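Local coordinates for esterase (uncultured bacterium FLS12, PDB 4RGY), which hydrolyses esters as a low-temperature-active alkaline esterase, probably by the usual mechanism of the alpha/beta-hydrolase family, at residues D190-A195 with R226-G231; L208-G213 with E220-F225. All coordinates share one frame; numbering follows the deposited sequence.

Interaction 1: residues D190-A195 with R226-G231; sequences DLFALA and RDHVRG
His-228 reaches across from helix 219-232 and donates a hydrogen bond from its NE2 to the backbone carbonyl O of Phe-192, at 2.8 Å. The bond is somewhat bent, with an N-H...O angle of 149°, and the nitrogen lies tilted out of the carbonyl plane. The imidazole gets there because its CG is anti to the backbone N (chi1 175°), which swings the ring out toward helix 191-200. The same ring is packed against the Phe-192 side chain. CD2 of Phe-192 sits over one face of the imidazole, near its rim, and comes within 3.5 Å of His-228 CG. The two ring planes are 38° apart and the rings meet obliquely. Phe-192 CB makes an off-centre CH-pi contact with the imidazole. The bond and these ring contacts together limit how the histidine can turn. Beside this, Ala-195, about one turn after Phe-192, meets Val-229, the neighbour of His-228: Ala-195 CB and Val-229 CG1 are 3.7 Å apart, and Leu-234 touches both residues. Asp-190 caps the start of the first helix, its OD1 accepting from Phe-192 N at 2.9 Å.

The loose side is the far flank of helix 219-232. Asp-227, Arg-230 and Gly-231 are exposed there and make no contact with residues 190-195. Arg-226 is turned away too. It holds Asp-227 side-on, with NE and NH2 both bonded to OD1, and makes a cation-pi contact with Tyr-238.

The axes of 191-195 and 226-231 run almost parallel and come within 10.1 Å. Helix 191-200 precedes strand 207-213 in the chain and helix 219-232 follows it. Such parallel neighbours, joined through a strand of the sheet, belong to the helical layer of the alpha/beta-hydrolase fold.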
loop_
_atom_site.group_PDB
_atom_site.type_symbol
_atom_site.label_atom_id
_atom_site.label_comp_id
_atom_site.label_asym_id
_atom_site.label_seq_id
_atom_site.Cartn_x
_atom_site.Cartn_y
_atom_site.Cartn_z
ATOM N N ASP A 190 20.677 13.135 26.511
ATOM C CA ASP A 190 19.966 13.249 27.780
ATOM C C ASP A 190 19.051 14.462 27.780
ATOM O O ASP A 190 19.520 15.607 27.819
ATOM C CB ASP A 190 21.026 13.359 28.876
ATOM C CG ASP A 190 20.454 13.517 30.270
ATOM O OD1 ASP A 190 19.220 13.510 30.458
ATOM O OD2 ASP A 190 21.294 13.615 31.206
ATOM N N LEU A 191 17.742 14.218 27.701
ATOM C CA LEU A 191 16.771 15.320 27.674
ATOM C C LEU A 191 16.867 16.229 28.896
ATOM O O LEU A 191 16.543 17.417 28.804
ATOM C CB LEU A 191 15.333 14.807 27.556
ATOM C CG LEU A 191 14.974 13.977 26.333
ATOM C CD1 LEU A 191 13.490 13.682 26.388
ATOM C CD2 LEU A 191 15.328 14.724 25.061
ATOM N N PHE A 192 17.309 15.683 30.028
ATOM C CA PHE A 192 17.456 16.499 31.232
ATOM C C PHE A 192 18.534 17.559 31.019
ATOM O O PHE A 192 18.350 18.719 31.388
ATOM C CB PHE A 192 17.764 15.631 32.453
ATOM C CG PHE A 192 16.600 14.812 32.931
ATOM C CD1 PHE A 192 16.104 13.755 32.165
ATOM C CD2 PHE A 192 15.986 15.101 34.142
ATOM C CE1 PHE A 192 15.018 13.003 32.600
ATOM C CE2 PHE A 192 14.917 14.348 34.592
ATOM C CZ PHE A 192 14.427 13.296 33.824
ATOM N N ALA A 193 19.635 17.168 30.385
ATOM C CA ALA A 193 20.705 18.101 30.052
ATOM C C ALA A 193 20.265 19.096 28.991
ATOM O O ALA A 193 20.563 20.294 29.076
ATOM C CB ALA A 193 21.953 17.336 29.585
ATOM N N LEU A 194 19.554 18.614 27.973
ATOM C CA LEU A 194 19.067 19.496 26.928
ATOM C C LEU A 194 18.125 20.558 27.505
ATOM O O LEU A 194 18.164 21.719 27.086
ATOM C CB LEU A 194 18.382 18.699 25.813
ATOM C CG LEU A 194 19.285 17.697 25.063
ATOM C CD1 LEU A 194 18.480 16.994 23.990
ATOM C CD2 LEU A 194 20.513 18.357 24.448
ATOM N N ALA A 195 17.290 20.161 28.464
ATOM C CA ALA A 195 16.391 21.096 29.125
ATOM C C ALA A 195 17.176 22.182 29.865
ATOM O O ALA A 195 16.795 23.346 29.845
ATOM C CB ALA A 195 15.449 20.357 30.067
ATOM N N ARG A 226 9.137 16.169 34.337
ATOM C CA ARG A 226 8.272 17.313 34.604
ATOM C C ARG A 226 8.827 18.171 35.734
ATOM O O ARG A 226 8.949 19.395 35.588
ATOM C CB ARG A 226 6.874 16.837 34.982
ATOM C CG ARG A 226 5.897 17.983 35.246
ATOM C CD ARG A 226 4.717 17.534 36.091
ATOM N NE ARG A 226 5.133 17.222 37.455
ATOM C CZ ARG A 226 4.332 16.689 38.369
ATOM N NH1 ARG A 226 3.080 16.386 38.048
ATOM N NH2 ARG A 226 4.785 16.439 39.590
ATOM N N ASP A 227 9.169 17.533 36.850
ATOM C CA ASP A 227 9.663 18.265 38.015
ATOM C C ASP A 227 10.982 18.963 37.683
ATOM O O ASP A 227 11.227 20.095 38.101
ATOM C CB ASP A 227 9.820 17.332 39.221
ATOM C CG ASP A 227 8.485 16.886 39.803
ATOM O OD1 ASP A 227 7.437 17.430 39.402
ATOM O OD2 ASP A 227 8.499 15.972 40.648
ATOM N N HIS A 228 11.809 18.305 36.875
ATOM C CA HIS A 228 13.066 18.893 36.443
ATOM C C HIS A 228 12.836 20.162 35.634
ATOM O O HIS A 228 13.386 21.222 35.958
ATOM C CB HIS A 228 13.855 17.868 35.627
ATOM C CG HIS A 228 15.116 18.397 35.019
ATOM N ND1 HIS A 228 16.217 18.753 35.770
ATOM C CD2 HIS A 228 15.469 18.575 33.724
ATOM C CE1 HIS A 228 17.187 19.146 34.959
ATOM N NE2 HIS A 228 16.756 19.053 33.714
ATOM N N VAL A 229 12.015 20.079 34.590
ATOM C CA VAL A 229 11.832 21.252 33.739
ATOM C C VAL A 229 11.096 22.386 34.461
ATOM O O VAL A 229 11.382 23.561 34.220
ATOM C CB VAL A 229 11.183 20.918 32.369
ATOM C CG1 VAL A 229 12.060 19.937 31.606
ATOM C CG2 VAL A 229 9.769 20.371 32.536
ATOM N N ARG A 230 10.171 22.039 35.344
ATOM C CA ARG A 230 9.438 23.051 36.104
ATOM C C ARG A 230 10.345 23.798 37.060
ATOM O O ARG A 230 10.195 25.007 37.240
ATOM C CB ARG A 230 8.316 22.408 36.895
ATOM C CG ARG A 230 7.122 22.133 36.051
ATOM C CD ARG A 230 6.249 21.096 36.695
ATOM N NE ARG A 230 4.842 21.254 36.340
ATOM C CZ ARG A 230 4.327 21.296 35.110
ATOM N NH1 ARG A 230 5.079 21.188 34.008
ATOM N NH2 ARG A 230 3.014 21.460 34.991
ATOM N N GLY A 231 11.277 23.080 37.676
ATOM C CA GLY A 231 12.245 23.690 38.573
ATOM C C GLY A 231 13.208 24.591 37.825
ATOM O O GLY A 231 13.806 25.507 38.408
#

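Interaction 2: residues L208-G213 with E220-F225; sequences LYQCCG and EDNVRF
Gln-210 NE2 donates to two oxygens of Asn-222. The bond to the side-chain OD1 is 2.9 Å long and nearly straight (170°), and OD1 lies in the glutamine amide plane. The bond to the backbone O of Asn-222 is also 2.9 Å, but more bent and tilted out of that plane. With chi1 at 174° the glutamine CG points opposite the backbone N, and the extended chain beyond it carries the amide across to the helix. A water adds a second link: it is hydrogen-bonded to Cys-211 O at 2.8 Å and to Asn-222 OD1 at 2.7 Å. OD1 therefore has two partners. On the other arm of the asparagine, ND2 bonds to Leu-218 O and Gly-151 O, which fixes which way round the amide sits.

Packing surrounds these bonds. Gln-210 OE1 lies at the edge of the Phe-225 ring, 3.7 Å from CD2, with amide and ring planes 71° apart. Further along the same face of the strand, Cys-212 CB lies against Asn-222 CG at 3.8 Å, and its SG is 3.6 Å from Asn-222 ND2. Leu-153 touches Gln-210, Asn-222 and Phe-225. A leucine in place of Gln-210 has no amide to donate, and would probably leave the strand without its direct polar tie to the helix and Asn-222 OD1 relying on the water.

Further out, Arg-224 forms salt bridges with Asp-221 and Asp-154. The five residues that touch across the contact are all buried.

Strand and helix open the beta-alpha-beta unit that continues into strand 236-241. Cys-212 also touches the probable Ser-His-Asp triad. The Gln-210 amide nitrogen and both Asn-222 side-chain polar atoms are thus satisfied by neutral amides, carbonyls and a water, so strand and helix are joined here by neutral hydrogen bonds, with no salt bridge between the two segments.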
loop_
_atom_site.group_PDB
_atom_site.type_symbol
_atom_site.label_atom_id
_atom_site.label_comp_id
_atom_site.label_asym_id
_atom_site.label_seq_id
_atom_site.Cartn_x
_atom_site.Cartn_y
_atom_site.Cartn_z
ATOM N N LEU A 208 6.175 23.689 24.235
ATOM C CA LEU A 208 6.531 22.338 24.687
ATOM C C LEU A 208 5.387 21.687 25.433
ATOM O O LEU A 208 4.755 22.313 26.281
ATOM C CB LEU A 208 7.782 22.385 25.576
ATOM C CG LEU A 208 9.038 22.868 24.850
ATOM C CD1 LEU A 208 10.116 23.291 25.838
ATOM C CD2 LEU A 208 9.591 21.811 23.893
ATOM N N TYR A 209 5.124 20.421 25.116
ATOM C CA TYR A 209 3.999 19.689 25.676
ATOM C C TYR A 209 4.481 18.343 26.177
ATOM O O TYR A 209 5.271 17.663 25.510
ATOM C CB TYR A 209 2.894 19.506 24.612
ATOM C CG TYR A 209 1.694 18.695 25.058
ATOM C CD1 TYR A 209 1.742 17.308 25.089
ATOM C CD2 TYR A 209 0.500 19.317 25.426
ATOM C CE1 TYR A 209 0.652 16.561 25.501
ATOM C CE2 TYR A 209 -0.604 18.573 25.829
ATOM C CZ TYR A 209 -0.517 17.197 25.869
ATOM O OH TYR A 209 -1.598 16.442 26.278
ATOM N N GLN A 210 3.967 17.941 27.325
ATOM C CA GLN A 210 4.243 16.626 27.879
ATOM C C GLN A 210 2.993 16.060 28.515
ATOM O O GLN A 210 2.361 16.732 29.332
ATOM C CB GLN A 210 5.331 16.727 28.951
ATOM C CG GLN A 210 5.590 15.421 29.687
ATOM C CD GLN A 210 6.467 15.576 30.927
ATOM O OE1 GLN A 210 6.770 16.688 31.371
ATOM N NE2 GLN A 210 6.877 14.452 31.488
ATOM N N CYS A 211 2.627 14.825 28.172
ATOM C CA CYS A 211 1.569 14.145 28.914
ATOM C C CYS A 211 1.930 12.698 29.206
ATOM O O CYS A 211 2.807 12.124 28.562
ATOM C CB CYS A 211 0.216 14.236 28.187
ATOM S SG CYS A 211 0.030 13.112 26.751
ATOM N N CYS A 212 1.235 12.100 30.163
ATOM C CA CYS A 212 1.405 10.674 30.444
ATOM C C CYS A 212 0.211 10.121 31.209
ATOM O O CYS A 212 -0.368 10.814 32.056
ATOM C CB CYS A 212 2.691 10.434 31.246
ATOM S SG CYS A 212 3.184 8.704 31.339
ATOM N N GLY A 213 -0.164 8.879 30.903
ATOM C CA GLY A 213 -1.172 8.177 31.687
ATOM C C GLY A 213 -0.598 7.782 33.040
ATOM O O GLY A 213 0.552 7.348 33.126
ATOM N N GLU A 220 6.637 7.371 36.257
ATOM C CA GLU A 220 7.621 7.901 37.199
ATOM C C GLU A 220 8.703 8.710 36.487
ATOM O O GLU A 220 9.066 9.797 36.951
ATOM C CB GLU A 220 8.234 6.780 38.051
ATOM C CG GLU A 220 7.268 6.174 39.067
ATOM C CD GLU A 220 6.066 5.486 38.420
ATOM O OE1 GLU A 220 6.228 4.857 37.347
ATOM O OE2 GLU A 220 4.953 5.591 38.983
ATOM N N ASP A 221 9.204 8.195 35.364
ATOM C CA ASP A 221 10.180 8.923 34.553
ATOM C C ASP A 221 9.593 10.246 34.085
ATOM O O ASP A 221 10.287 11.267 34.042
ATOM C CB ASP A 221 10.602 8.115 33.321
ATOM C CG ASP A 221 11.539 6.970 33.645
ATOM O OD1 ASP A 221 12.059 6.907 34.774
ATOM O OD2 ASP A 221 11.769 6.129 32.745
ATOM N N ASN A 222 8.321 10.230 33.694
ATOM C CA ASN A 222 7.669 11.455 33.278
ATOM C C ASN A 222 7.528 12.481 34.393
ATOM O O ASN A 222 7.756 13.670 34.175
ATOM C CB ASN A 222 6.320 11.159 32.621
ATOM C CG ASN A 222 6.461 10.873 31.140
ATOM O OD1 ASN A 222 6.422 11.793 30.325
ATOM N ND2 ASN A 222 6.672 9.608 30.788
ATOM N N VAL A 223 7.169 12.022 35.585
ATOM C CA VAL A 223 7.067 12.928 36.722
ATOM C C VAL A 223 8.439 13.538 37.038
ATOM O O VAL A 223 8.553 14.741 37.300
ATOM C CB VAL A 223 6.478 12.217 37.959
ATOM C CG1 VAL A 223 6.639 13.082 39.211
ATOM C CG2 VAL A 223 5.011 11.876 37.711
ATOM N N ARG A 224 9.483 12.724 36.961
ATOM C CA ARG A 224 10.828 13.242 37.214
ATOM C C ARG A 224 11.250 14.282 36.170
ATOM O O ARG A 224 11.838 15.315 36.518
ATOM C CB ARG A 224 11.837 12.100 37.344
ATOM C CG ARG A 224 11.695 11.365 38.682
ATOM C CD ARG A 224 12.811 10.353 38.936
ATOM N NE ARG A 224 12.885 9.361 37.874
ATOM C CZ ARG A 224 13.777 9.412 36.895
ATOM N NH1 ARG A 224 14.661 10.399 36.876
ATOM N NH2 ARG A 224 13.782 8.491 35.943
ATOM N N PHE A 225 10.913 14.046 34.903
ATOM C CA PHE A 225 11.244 15.029 33.872
ATOM C C PHE A 225 10.431 16.314 34.068
ATOM O O PHE A 225 10.973 17.416 33.960
ATOM C CB PHE A 225 11.043 14.457 32.457
ATOM C CG PHE A 225 11.382 15.432 31.361
ATOM C CD1 PHE A 225 12.701 15.643 30.976
ATOM C CD2 PHE A 225 10.383 16.148 30.720
ATOM C CE1 PHE A 225 13.011 16.553 29.975
ATOM C CE2 PHE A 225 10.692 17.054 29.712
ATOM C CZ PHE A 225 12.005 17.248 29.339
HETATM O O HOH W 1 5.521 12.409 27.869
#

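Both interactions use helix 219-232, but different parts of it. In interaction 2 its first turns meet strand 207-213 and the contact is wholly buried. In interaction 1 its later turns meet helix 191-200 nearer the surface, so only part of the contact is buried. The chemistry follows the place: paired amides and a bound water beside the sheet; nearer the surface, a histidine bonded to a backbone carbonyl and packed on a phenylalanine, with a small apolar contact beside it. The two contacts touch. The rings of Phe-192 and Phe-225 meet edge-to-face, and Arg-226 CB lies 3.6 Å from Gln-210 OE1. Helix 219-232 thus packs on both strand 207-213 and its neighbour, helix 191-200.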